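Local coordinates for SspB protein (Streptomyces clavuligerus, PDB 6JUF) that is probably a metal-dependent DNase of the SspABCD-SspE phosphorothioation-sensing defence system, which acts broadly against phages, at residues E97-D101 with Y318-R324; L239-A243 with P306-A310; T149-V153 with E166-A170; D3-A7 with R154-F160. One frame throughout, in Å; residues are numbered along the deposited sequence.

Interaction 1: E97-D101 with Y318-R324; sequences EDGAD and YDNVRSR
This is a loop-to-loop contact in which the loop after helix 89-95 meets the chain leaving helix 306-317, joined by an arginine that donates to two backbone carbonyls and by a small apolar patch. Neither side is a strand: 97-101 is irregular, with Gly-99 extended (phi/psi -104/-166°), and in 318-324 only 321-323 forms a 3-10 turn, which carries the Arg-324 N to Val-321 O bond (3.0 Å). The CA atoms come nearest at Ala-100 and Tyr-318, 5.6 Å apart. A Schellman motif ends helix 306-317, with Asp-319 at positive phi (63°) as its C-prime residue; Tyr-318 (chi1 m), just before it, and Val-321 (chi1 t), just after the turn, both direct CA-to-CB toward 97-101. Ala-100 CB lies 3.6 Å from Tyr-318 CG and 3.9 Å from Val-321 CG2, while Asp-101 CB is 4.0 Å from Tyr-318 CE1. Arg-324, extended with chi1 m and then t, t, donates from NH1 to Asp-98 O (2.8 Å) and Gly-99 O (3.0 Å), both near its guanidinium plane. Asp-98 itself salt-bridges Arg-92, and Ser-109 takes hydrogen bonds with both Tyr-318 OH and Asp-101 OD2.

Interaction 2: L239-A243 with P306-A310; sequences LDYAA and PFDLA
Leu-239 lies over Ala-310 and Pro-306: its CB is 3.6 Å from Ala-310 CB, and its CD2 4.1 Å from Pro-306 CB. Leu-239 adopts chi1 m, chi2 t, which also brings CD1 to 4.3 Å from Leu-309 CB. Both segments are helical, 239-243 in the last part of helix 231-243 and 306-310 at the start of helix 306-317, and they run nearly antiparallel: the local axes approach to 7.8 Å at a signed crossing angle of -157°. The CA register pairs Leu-239 with Ala-310 (5.1 Å) and Ala-243 with Phe-307 (5.2 Å), a close approach permitted by the small alanines. Ala-243 CB meets Phe-307 CB at 3.7 Å and Pro-306 CG at 4.0 Å. The pair packs on strands 298-302 and 289-293 of a three-stranded antiparallel sheet, consistent with a winged-helix domain whose first helix is 231-243, helix 306-317 following the last strand. Asp-240 OD1 passes 3.8 Å from Phe-307 CE1, yet its carboxylate is engaged by Trp-115 and Arg-121. The contact between these two segments is therefore mainly apolar, its geometry set by shape rather than by directed polar bonds.

Interaction 3: T149-V153 with E166-A170; sequences TQVIV and EASIA
Apolar packing supplies most of this contact between helix 145-159 and helix 166-180. Ile-169, CA-to-CB directed toward the other helix and chi1 m, chi2 t, is the central residue and is covered by 90 Å²: its CG2 touches Ile-152 CG2 at 3.6 Å and Thr-149 CG2 at 4.0 Å, and its CD1 reaches Val-153 CG2 at 3.9 Å. Glu-166 contributes its aliphatic stem, CG lying 4.0 Å from Thr-149 CG2 and 4.3 Å from Val-153 CG2. The two consecutive helices, joined by a short linker, are consistent with the helix-turn-helix unit of a winged-helix fold: the local axes come to 9.5 Å at a signed crossing angle of 127°. Nearest CA pairs are Thr-149 with Ala-170 (5.6 Å) and Val-153 with Glu-166 (6.7 Å). Among polar groups, Thr-149 (chi1 m) places OG1 3.7 Å from Ala-170 CA, while that hydroxyl hydrogen-bonds Leu-145 O one turn back in its own helix. Helix 129-137 also covers Ile-152, through Ser-130 and Val-133, and Phe-14 touches Ile-169.

Interaction 4: D3-A7 with R154-F160; sequences DSRLA and RHVNLSF
The N-terminal segment enters as a turn, Ser-4 (phi/psi -119/29°) standing at the N-cap position and helix 5-9 following, while 154-159 is the final part of helix 145-159 and Phe-160 leaves helical geometry at -124/99°. CA atoms come closest at Ser-4 and Ser-159 (5.0 Å) and at Asp-3 and Leu-158 (6.1 Å). Asp-3 OD1 accepts from Arg-5 N (3.2 Å) in an Asx turn, though that oxygen's position is less certain, and its OD2 forms a salt bridge with Arg-5 NH1 (2.6 Å). Ser-159 (chi1 m) directs OG to the new helix, accepting from Ala-7 N at 3.0 Å; a water links that OG (2.9 Å) with Asp-3 O (3.2 Å) and Leu-6 N (3.1 Å). Leu-6 (chi1 t, chi2 p) packs its CD2 against Phe-160 CE2 at 3.9 Å, His-155 CB at 4.0 Å and Val-156 CG2 at 4.1 Å. Thus the first-turn amides of Leu-6 and Ala-7, lacking a helical carbonyl before them, are satisfied through water and directly by a serine ending another helix, beside an apolar contact around Leu-6.

How the interactions relate
From the N terminus, interaction 4 joins the first modelled residues to the end of helix 145-159, closing a loop of 146 residues. Before that loop closes, 97-101 opens interaction 1 and 149-153 opens interaction 3, so interaction 4 crosses both. Interaction 3 closes at 166-170, after a short linker; it shares helix 145-159 with interaction 4 and touches it, Ile-169 CD1 lying 3.9 Å from Val-156 CG2. Interaction 2 follows in series, bringing helices 231-243 and 306-317 together. Interaction 1 closes last, at 318-324, and encloses interactions 2 and 3. Its centre lies about 19 Å from that of interaction 2 but about 40 Å from that of interaction 3, across the chain's centre.

Interaction 1: E97-D101 with Y318-R324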
loop_
_atom_site.group_PDB
_atom_site.type_symbol
_atom_site.label_atom_id
_atom_site.label_comp_id
_atom_site.label_asym_id
_atom_site.label_seq_id
_atom_site.Cartn_x
_atom_site.Cartn_y
_atom_site.Cartn_z
ATOM N N GLU B 97 -0.451 1.986 -17.436
ATOM C CA GLU B 97 -1.277 0.806 -17.447
ATOM C C GLU B 97 -0.631 -0.326 -18.241
ATOM O O GLU B 97 -0.754 -1.507 -17.871
ATOM C CB GLU B 97 -2.698 1.160 -17.971
ATOM C CG GLU B 97 -3.290 0.277 -19.044
ATOM C CD GLU B 97 -4.445 0.972 -19.790
ATOM O OE1 GLU B 97 -4.296 2.132 -20.258
ATOM O OE2 GLU B 97 -5.515 0.346 -19.910
ATOM N N ASP B 98 0.115 0.037 -19.281
ATOM C CA ASP B 98 0.801 -0.937 -20.087
ATOM C C ASP B 98 2.278 -1.248 -19.629
ATOM O O ASP B 98 3.017 -1.985 -20.318
ATOM C CB ASP B 98 0.648 -0.441 -21.545
ATOM C CG ASP B 98 1.626 -1.053 -22.476
ATOM O OD1 ASP B 98 1.551 -2.291 -22.652
ATOM O OD2 ASP B 98 2.444 -0.281 -23.040
ATOM N N GLY B 99 2.617 -0.837 -18.410
ATOM C CA GLY B 99 4.004 -0.819 -17.899
ATOM C C GLY B 99 4.338 -1.937 -16.930
ATOM O O GLY B 99 3.616 -2.952 -16.872
ATOM N N ALA B 100 5.446 -1.823 -16.216
ATOM C CA ALA B 100 6.022 -2.872 -15.427
ATOM C C ALA B 100 5.152 -3.228 -14.239
ATOM O O ALA B 100 4.935 -4.408 -13.944
ATOM C CB ALA B 100 7.436 -2.511 -14.924
ATOM N N ASP B 101 4.700 -2.224 -13.495
ATOM C CA ASP B 101 3.951 -2.510 -12.287
ATOM C C ASP B 101 3.133 -1.275 -11.874
ATOM O O ASP B 101 3.418 -0.644 -10.842
ATOM C CB ASP B 101 4.945 -2.957 -11.192
ATOM C CG ASP B 101 4.272 -3.486 -9.916
ATOM O OD1 ASP B 101 3.059 -3.722 -9.892
ATOM O OD2 ASP B 101 4.977 -3.728 -8.892
ATOM N N TYR B 318 10.812 -7.670 -14.899
ATOM C CA TYR B 318 9.400 -7.360 -15.174
ATOM C C TYR B 318 8.890 -7.911 -16.498
ATOM O O TYR B 318 7.943 -7.356 -17.095
ATOM C CB TYR B 318 9.174 -5.831 -15.092
ATOM C CG TYR B 318 9.312 -5.349 -13.684
ATOM C CD1 TYR B 318 8.235 -5.399 -12.825
ATOM C CD2 TYR B 318 10.559 -4.961 -13.173
ATOM C CE1 TYR B 318 8.341 -4.973 -11.516
ATOM C CE2 TYR B 318 10.707 -4.559 -11.867
ATOM C CZ TYR B 318 9.595 -4.563 -11.043
ATOM O OH TYR B 318 9.686 -4.184 -9.723
ATOM N N ASP B 319 9.481 -9.019 -16.913
ATOM C CA ASP B 319 9.014 -9.724 -18.113
ATOM C C ASP B 319 9.124 -8.921 -19.406
ATOM O O ASP B 319 8.263 -9.063 -20.307
ATOM C CB ASP B 319 7.604 -10.254 -17.868
ATOM C CG ASP B 319 7.607 -11.696 -17.352
ATOM O OD1 ASP B 319 8.678 -12.257 -16.992
ATOM O OD2 ASP B 319 6.537 -12.282 -17.325
ATOM N N ASN B 320 10.204 -8.125 -19.510
ATOM C CA ASN B 320 10.575 -7.458 -20.750
ATOM C C ASN B 320 9.450 -6.600 -21.286
ATOM O O ASN B 320 8.939 -6.777 -22.403
ATOM C CB ASN B 320 11.080 -8.527 -21.735
ATOM C CG ASN B 320 12.288 -9.260 -21.180
ATOM O OD1 ASN B 320 12.294 -10.509 -21.095
ATOM N ND2 ASN B 320 13.298 -8.519 -20.785
ATOM N N VAL B 321 9.088 -5.615 -20.455
ATOM C CA VAL B 321 8.119 -4.584 -20.865
ATOM C C VAL B 321 8.500 -3.925 -22.198
ATOM O O VAL B 321 7.570 -3.587 -22.997
ATOM C CB VAL B 321 8.034 -3.510 -19.765
ATOM C CG1 VAL B 321 7.054 -2.427 -20.111
ATOM C CG2 VAL B 321 7.640 -4.161 -18.440
ATOM N N ARG B 322 9.786 -3.683 -22.422
ATOM C CA ARG B 322 10.240 -2.912 -23.603
ATOM C C ARG B 322 9.894 -3.635 -24.929
ATOM O O ARG B 322 9.877 -3.021 -25.986
ATOM C CB ARG B 322 11.747 -2.585 -23.507
ATOM C CG ARG B 322 12.138 -1.628 -22.378
ATOM C CD ARG B 322 13.644 -1.457 -22.250
ATOM N NE ARG B 322 14.325 -2.760 -22.074
ATOM C CZ ARG B 322 15.648 -2.911 -22.076
ATOM N NH1 ARG B 322 16.445 -1.874 -22.169
ATOM N NH2 ARG B 322 16.115 -4.120 -21.949
ATOM N N SER B 323 9.645 -4.938 -24.826
ATOM C CA SER B 323 9.273 -5.810 -25.954
ATOM C C SER B 323 7.826 -5.762 -26.361
ATOM O O SER B 323 7.456 -6.281 -27.425
ATOM C CB SER B 323 9.575 -7.265 -25.610
ATOM O OG SER B 323 10.964 -7.374 -25.540
ATOM N N ARG B 324 7.000 -5.150 -25.526
ATOM C CA ARG B 324 5.554 -5.117 -25.741
ATOM C C ARG B 324 5.294 -4.236 -26.953
ATOM O O ARG B 324 6.043 -3.257 -27.223
ATOM C CB ARG B 324 4.801 -4.564 -24.530
ATOM C CG ARG B 324 4.906 -5.482 -23.338
ATOM C CD ARG B 324 4.171 -4.955 -22.098
ATOM N NE ARG B 324 4.530 -5.835 -20.996
ATOM C CZ ARG B 324 4.248 -5.643 -19.714
ATOM N NH1 ARG B 324 3.565 -4.585 -19.335
ATOM N NH2 ARG B 324 4.657 -6.524 -18.815
#

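Interaction 2: L239-A243 with P306-A310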
loop_
_atom_site.group_PDB
_atom_site.type_symbol
_atom_site.label_atom_id
_atom_site.label_comp_id
_atom_site.label_asym_id
_atom_site.label_seq_id
_atom_site.Cartn_x
_atom_site.Cartn_y
_atom_site.Cartn_z
ATOM N N LEU B 239 24.761 -2.078 -11.161
ATOM C CA LEU B 239 25.155 -1.626 -12.502
ATOM C C LEU B 239 24.817 -0.162 -12.738
ATOM O O LEU B 239 25.624 0.587 -13.324
ATOM C CB LEU B 239 24.517 -2.531 -13.545
ATOM C CG LEU B 239 25.098 -3.943 -13.646
ATOM C CD1 LEU B 239 24.033 -4.871 -14.307
ATOM C CD2 LEU B 239 26.434 -4.002 -14.384
ATOM N N ASP B 240 23.634 0.252 -12.217
ATOM C CA ASP B 240 23.233 1.655 -12.336
ATOM C C ASP B 240 24.222 2.547 -11.564
ATOM O O ASP B 240 24.599 3.623 -12.016
ATOM C CB ASP B 240 21.831 1.793 -11.782
ATOM C CG ASP B 240 21.223 3.174 -11.985
ATOM O OD1 ASP B 240 21.242 3.689 -13.119
ATOM O OD2 ASP B 240 20.723 3.732 -10.979
ATOM N N TYR B 241 24.651 2.036 -10.377
ATOM C CA TYR B 241 25.641 2.765 -9.571
ATOM C C TYR B 241 26.955 2.937 -10.352
ATOM O O TYR B 241 27.517 4.030 -10.445
ATOM C CB TYR B 241 25.861 2.087 -8.214
ATOM C CG TYR B 241 26.780 2.899 -7.350
ATOM C CD1 TYR B 241 26.269 4.031 -6.645
ATOM C CD2 TYR B 241 28.137 2.616 -7.250
ATOM C CE1 TYR B 241 27.147 4.793 -5.876
ATOM C CE2 TYR B 241 28.997 3.404 -6.497
ATOM C CZ TYR B 241 28.484 4.482 -5.808
ATOM O OH TYR B 241 29.298 5.276 -5.069
ATOM N N ALA B 242 27.445 1.829 -10.929
ATOM C CA ALA B 242 28.651 1.862 -11.728
ATOM C C ALA B 242 28.544 2.862 -12.885
ATOM O O ALA B 242 29.495 3.570 -13.214
ATOM C CB ALA B 242 28.966 0.456 -12.222
ATOM N N ALA B 243 27.358 2.892 -13.503
ATOM C CA ALA B 243 27.049 3.758 -14.632
ATOM C C ALA B 243 27.182 5.269 -14.354
ATOM O O ALA B 243 27.294 6.041 -15.267
ATOM C CB ALA B 243 25.676 3.436 -15.190
ATOM N N PRO B 306 27.590 -0.215 -18.450
ATOM C CA PRO B 306 26.732 -0.789 -17.408
ATOM C C PRO B 306 25.298 -0.257 -17.360
ATOM O O PRO B 306 24.400 -0.962 -16.821
ATOM C CB PRO B 306 27.465 -0.461 -16.111
ATOM C CG PRO B 306 28.288 0.751 -16.462
ATOM C CD PRO B 306 28.740 0.494 -17.886
ATOM N N PHE B 307 25.052 0.947 -17.822
ATOM C CA PHE B 307 23.696 1.445 -17.815
ATOM C C PHE B 307 22.760 0.589 -18.653
ATOM O O PHE B 307 21.642 0.258 -18.183
ATOM C CB PHE B 307 23.652 2.895 -18.286
ATOM C CG PHE B 307 22.309 3.532 -18.123
ATOM C CD1 PHE B 307 21.999 4.140 -16.912
ATOM C CD2 PHE B 307 21.366 3.496 -19.151
ATOM C CE1 PHE B 307 20.760 4.762 -16.722
ATOM C CE2 PHE B 307 20.129 4.130 -19.020
ATOM C CZ PHE B 307 19.816 4.756 -17.785
ATOM N N ASP B 308 23.163 0.219 -19.884
ATOM C CA ASP B 308 22.268 -0.564 -20.735
ATOM C C ASP B 308 22.098 -1.941 -20.128
ATOM O O ASP B 308 20.991 -2.568 -20.249
ATOM C CB ASP B 308 22.798 -0.674 -22.195
ATOM C CG ASP B 308 22.682 0.643 -22.958
ATOM O OD1 ASP B 308 21.922 1.547 -22.537
ATOM O OD2 ASP B 308 23.354 0.795 -23.995
ATOM N N LEU B 309 23.163 -2.469 -19.538
ATOM C CA LEU B 309 23.062 -3.810 -18.936
ATOM C C LEU B 309 22.140 -3.758 -17.716
ATOM O O LEU B 309 21.375 -4.672 -17.480
ATOM C CB LEU B 309 24.434 -4.407 -18.566
ATOM C CG LEU B 309 25.327 -4.645 -19.816
ATOM C CD1 LEU B 309 26.735 -4.951 -19.298
ATOM C CD2 LEU B 309 24.694 -5.828 -20.546
ATOM N N ALA B 310 22.221 -2.686 -16.942
ATOM C CA ALA B 310 21.373 -2.533 -15.805
ATOM C C ALA B 310 19.911 -2.618 -16.242
ATOM O O ALA B 310 19.116 -3.271 -15.560
ATOM C CB ALA B 310 21.629 -1.173 -15.124
#

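Interaction 3: T149-V153 with E166-A170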
loop_
_atom_site.group_PDB
_atom_site.type_symbol
_atom_site.label_atom_id
_atom_site.label_comp_id
_atom_site.label_asym_id
_atom_site.label_seq_id
_atom_site.Cartn_x
_atom_site.Cartn_y
_atom_site.Cartn_z
ATOM N N THR B 149 18.488 14.792 13.004
ATOM C CA THR B 149 18.405 16.190 12.629
ATOM C C THR B 149 19.788 16.887 12.719
ATOM O O THR B 149 20.200 17.598 11.787
ATOM C CB THR B 149 17.356 16.928 13.499
ATOM O OG1 THR B 149 16.065 16.375 13.199
ATOM C CG2 THR B 149 17.377 18.459 13.199
ATOM N N GLN B 150 20.503 16.655 13.826
ATOM C CA GLN B 150 21.810 17.345 14.008
ATOM C C GLN B 150 22.854 16.927 12.964
ATOM O O GLN B 150 23.625 17.765 12.447
ATOM C CB GLN B 150 22.315 17.187 15.456
ATOM C CG GLN B 150 21.510 18.076 16.402
ATOM C CD GLN B 150 21.445 19.548 15.953
ATOM O OE1 GLN B 150 20.339 20.136 15.790
ATOM N NE2 GLN B 150 22.629 20.168 15.775
ATOM N N VAL B 151 22.860 15.643 12.597
ATOM C CA VAL B 151 23.761 15.199 11.549
ATOM C C VAL B 151 23.452 15.855 10.204
ATOM O O VAL B 151 24.345 16.306 9.513
ATOM C CB VAL B 151 23.850 13.664 11.479
ATOM C CG1 VAL B 151 24.783 13.221 10.339
ATOM C CG2 VAL B 151 24.446 13.186 12.772
ATOM N N ILE B 152 22.166 15.935 9.865
ATOM C CA ILE B 152 21.806 16.581 8.618
ATOM C C ILE B 152 22.198 18.075 8.646
ATOM O O ILE B 152 22.744 18.559 7.687
ATOM C CB ILE B 152 20.326 16.417 8.272
ATOM C CG1 ILE B 152 20.011 14.923 8.077
ATOM C CG2 ILE B 152 20.009 17.219 7.033
ATOM C CD1 ILE B 152 18.546 14.562 8.237
ATOM N N VAL B 153 21.931 18.747 9.778
ATOM C CA VAL B 153 22.297 20.167 9.936
ATOM C C VAL B 153 23.807 20.340 9.654
ATOM O O VAL B 153 24.192 21.243 8.957
ATOM C CB VAL B 153 21.981 20.678 11.341
ATOM C CG1 VAL B 153 22.710 22.003 11.679
ATOM C CG2 VAL B 153 20.471 20.756 11.536
ATOM N N GLU B 166 16.632 24.681 10.545
ATOM C CA GLU B 166 16.573 23.442 11.298
ATOM C C GLU B 166 15.161 22.850 11.291
ATOM O O GLU B 166 14.978 21.651 11.144
ATOM C CB GLU B 166 17.088 23.684 12.714
ATOM C CG GLU B 166 17.055 22.448 13.604
ATOM C CD GLU B 166 17.603 22.723 14.977
ATOM O OE1 GLU B 166 18.830 22.654 15.149
ATOM O OE2 GLU B 166 16.811 23.052 15.859
ATOM N N ALA B 167 14.160 23.707 11.377
ATOM C CA ALA B 167 12.771 23.248 11.416
ATOM C C ALA B 167 12.427 22.465 10.170
ATOM O O ALA B 167 11.646 21.469 10.238
ATOM C CB ALA B 167 11.787 24.410 11.643
ATOM N N SER B 168 12.942 22.893 9.025
ATOM C CA SER B 168 12.685 22.107 7.795
ATOM C C SER B 168 13.359 20.743 7.829
ATOM O O SER B 168 12.802 19.739 7.325
ATOM C CB SER B 168 13.169 22.859 6.563
ATOM O OG SER B 168 12.511 24.102 6.484
ATOM N N ILE B 169 14.579 20.692 8.332
ATOM C CA ILE B 169 15.290 19.404 8.427
ATOM C C ILE B 169 14.525 18.500 9.406
ATOM O O ILE B 169 14.363 17.293 9.161
ATOM C CB ILE B 169 16.749 19.635 8.840
ATOM C CG1 ILE B 169 17.489 20.333 7.668
ATOM C CG2 ILE B 169 17.415 18.297 9.238
ATOM C CD1 ILE B 169 18.857 20.942 8.005
ATOM N N ALA B 170 14.070 19.045 10.528
ATOM C CA ALA B 170 13.297 18.209 11.491
ATOM C C ALA B 170 12.033 17.666 10.822
ATOM O O ALA B 170 11.612 16.549 11.129
ATOM C CB ALA B 170 12.888 19.028 12.730
#

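Interaction 4: D3-A7 with R154-F160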
loop_
_atom_site.group_PDB
_atom_site.type_symbol
_atom_site.label_atom_id
_atom_site.label_comp_id
_atom_site.label_asym_id
_atom_site.label_seq_id
_atom_site.Cartn_x
_atom_site.Cartn_y
_atom_site.Cartn_z
ATOM N N ASP B 3 33.941 19.032 3.794
ATOM C CA ASP B 3 33.125 17.894 3.282
ATOM C C ASP B 3 31.918 18.391 2.457
ATOM O O ASP B 3 30.981 18.942 3.031
ATOM C CB ASP B 3 32.627 17.039 4.473
ATOM C CG ASP B 3 31.925 15.761 4.032
ATOM O OD1 ASP B 3 31.718 15.580 2.800
ATOM O OD2 ASP B 3 31.589 14.922 4.915
ATOM N N SER B 4 31.910 18.167 1.139
ATOM C CA SER B 4 30.793 18.622 0.328
ATOM C C SER B 4 30.053 17.486 -0.394
ATOM O O SER B 4 29.502 17.688 -1.464
ATOM C CB SER B 4 31.264 19.661 -0.679
ATOM O OG SER B 4 31.889 19.027 -1.779
ATOM N N ARG B 5 30.072 16.299 0.184
ATOM C CA ARG B 5 29.462 15.139 -0.440
ATOM C C ARG B 5 27.977 15.392 -0.684
ATOM O O ARG B 5 27.408 15.005 -1.722
ATOM C CB ARG B 5 29.647 13.894 0.412
ATOM C CG ARG B 5 31.050 13.285 0.287
ATOM C CD ARG B 5 31.634 13.079 1.651
ATOM N NE ARG B 5 31.453 11.733 2.150
ATOM C CZ ARG B 5 31.332 11.433 3.444
ATOM N NH1 ARG B 5 31.322 12.396 4.360
ATOM N NH2 ARG B 5 31.181 10.171 3.816
ATOM N N LEU B 6 27.352 16.074 0.257
ATOM C CA LEU B 6 25.897 16.214 0.170
ATOM C C LEU B 6 25.526 17.126 -1.022
ATOM O O LEU B 6 24.609 16.816 -1.812
ATOM C CB LEU B 6 25.320 16.749 1.498
ATOM C CG LEU B 6 23.768 16.883 1.475
ATOM C CD1 LEU B 6 23.038 15.544 1.175
ATOM C CD2 LEU B 6 23.219 17.512 2.756
ATOM N N ALA B 7 26.231 18.248 -1.173
ATOM C CA ALA B 7 26.004 19.101 -2.335
ATOM C C ALA B 7 26.208 18.374 -3.656
ATOM O O ALA B 7 25.522 18.639 -4.636
ATOM C CB ALA B 7 26.932 20.314 -2.259
ATOM N N ARG B 154 24.641 19.453 10.228
ATOM C CA ARG B 154 26.088 19.534 10.071
ATOM C C ARG B 154 26.450 19.496 8.587
ATOM O O ARG B 154 27.229 20.313 8.103
ATOM C CB ARG B 154 26.744 18.413 10.897
ATOM C CG ARG B 154 28.263 18.492 11.039
ATOM C CD ARG B 154 28.829 17.248 11.738
ATOM N NE ARG B 154 29.158 16.172 10.780
ATOM C CZ ARG B 154 30.257 16.145 10.011
ATOM N NH1 ARG B 154 31.151 17.129 10.057
ATOM N NH2 ARG B 154 30.476 15.134 9.189
ATOM N N HIS B 155 25.859 18.530 7.859
ATOM C CA HIS B 155 26.114 18.377 6.431
ATOM C C HIS B 155 25.610 19.547 5.597
ATOM O O HIS B 155 26.265 20.017 4.660
ATOM C CB HIS B 155 25.539 17.029 5.921
ATOM C CG HIS B 155 26.509 15.908 6.079
ATOM N ND1 HIS B 155 26.448 15.006 7.096
ATOM C CD2 HIS B 155 27.647 15.619 5.367
ATOM C CE1 HIS B 155 27.504 14.176 7.016
ATOM N NE2 HIS B 155 28.242 14.559 5.964
ATOM N N VAL B 156 24.447 20.064 5.966
ATOM C CA VAL B 156 23.868 21.211 5.276
ATOM C C VAL B 156 24.727 22.463 5.482
ATOM O O VAL B 156 24.928 23.230 4.556
ATOM C CB VAL B 156 22.430 21.448 5.736
ATOM C CG1 VAL B 156 21.871 22.786 5.233
ATOM C CG2 VAL B 156 21.568 20.245 5.313
ATOM N N ASN B 157 25.206 22.660 6.706
ATOM C CA ASN B 157 26.161 23.740 6.935
ATOM C C ASN B 157 27.397 23.663 6.037
ATOM O O ASN B 157 27.854 24.687 5.542
ATOM C CB ASN B 157 26.507 23.815 8.409
ATOM C CG ASN B 157 25.474 24.611 9.186
ATOM O OD1 ASN B 157 24.942 25.608 8.692
ATOM N ND2 ASN B 157 25.200 24.203 10.398
ATOM N N LEU B 158 27.905 22.450 5.802
ATOM C CA LEU B 158 29.138 22.232 5.032
ATOM C C LEU B 158 28.820 22.308 3.540
ATOM O O LEU B 158 29.677 22.651 2.751
ATOM C CB LEU B 158 29.724 20.843 5.346
ATOM C CG LEU B 158 30.773 20.580 6.432
ATOM C CD1 LEU B 158 30.788 21.657 7.513
ATOM C CD2 LEU B 158 30.556 19.173 7.014
ATOM N N SER B 159 27.572 21.981 3.147
ATOM C CA SER B 159 27.266 21.807 1.717
ATOM C C SER B 159 26.500 22.918 1.074
ATOM O O SER B 159 26.687 23.168 -0.090
ATOM C CB SER B 159 26.507 20.486 1.444
ATOM O OG SER B 159 27.471 19.482 1.315
ATOM N N PHE B 160 25.609 23.543 1.827
ATOM C CA PHE B 160 24.787 24.616 1.298
ATOM C C PHE B 160 24.972 25.871 2.163
ATOM O O PHE B 160 24.347 25.964 3.212
ATOM C CB PHE B 160 23.300 24.204 1.258
ATOM C CG PHE B 160 23.034 22.901 0.508
ATOM C CD1 PHE B 160 23.246 22.811 -0.857
ATOM C CD2 PHE B 160 22.571 21.769 1.184
ATOM C CE1 PHE B 160 22.999 21.628 -1.537
ATOM C CE2 PHE B 160 22.331 20.555 0.535
ATOM C CZ PHE B 160 22.526 20.484 -0.857
HETATM O O HOH W 1 28.298 17.252 2.916
#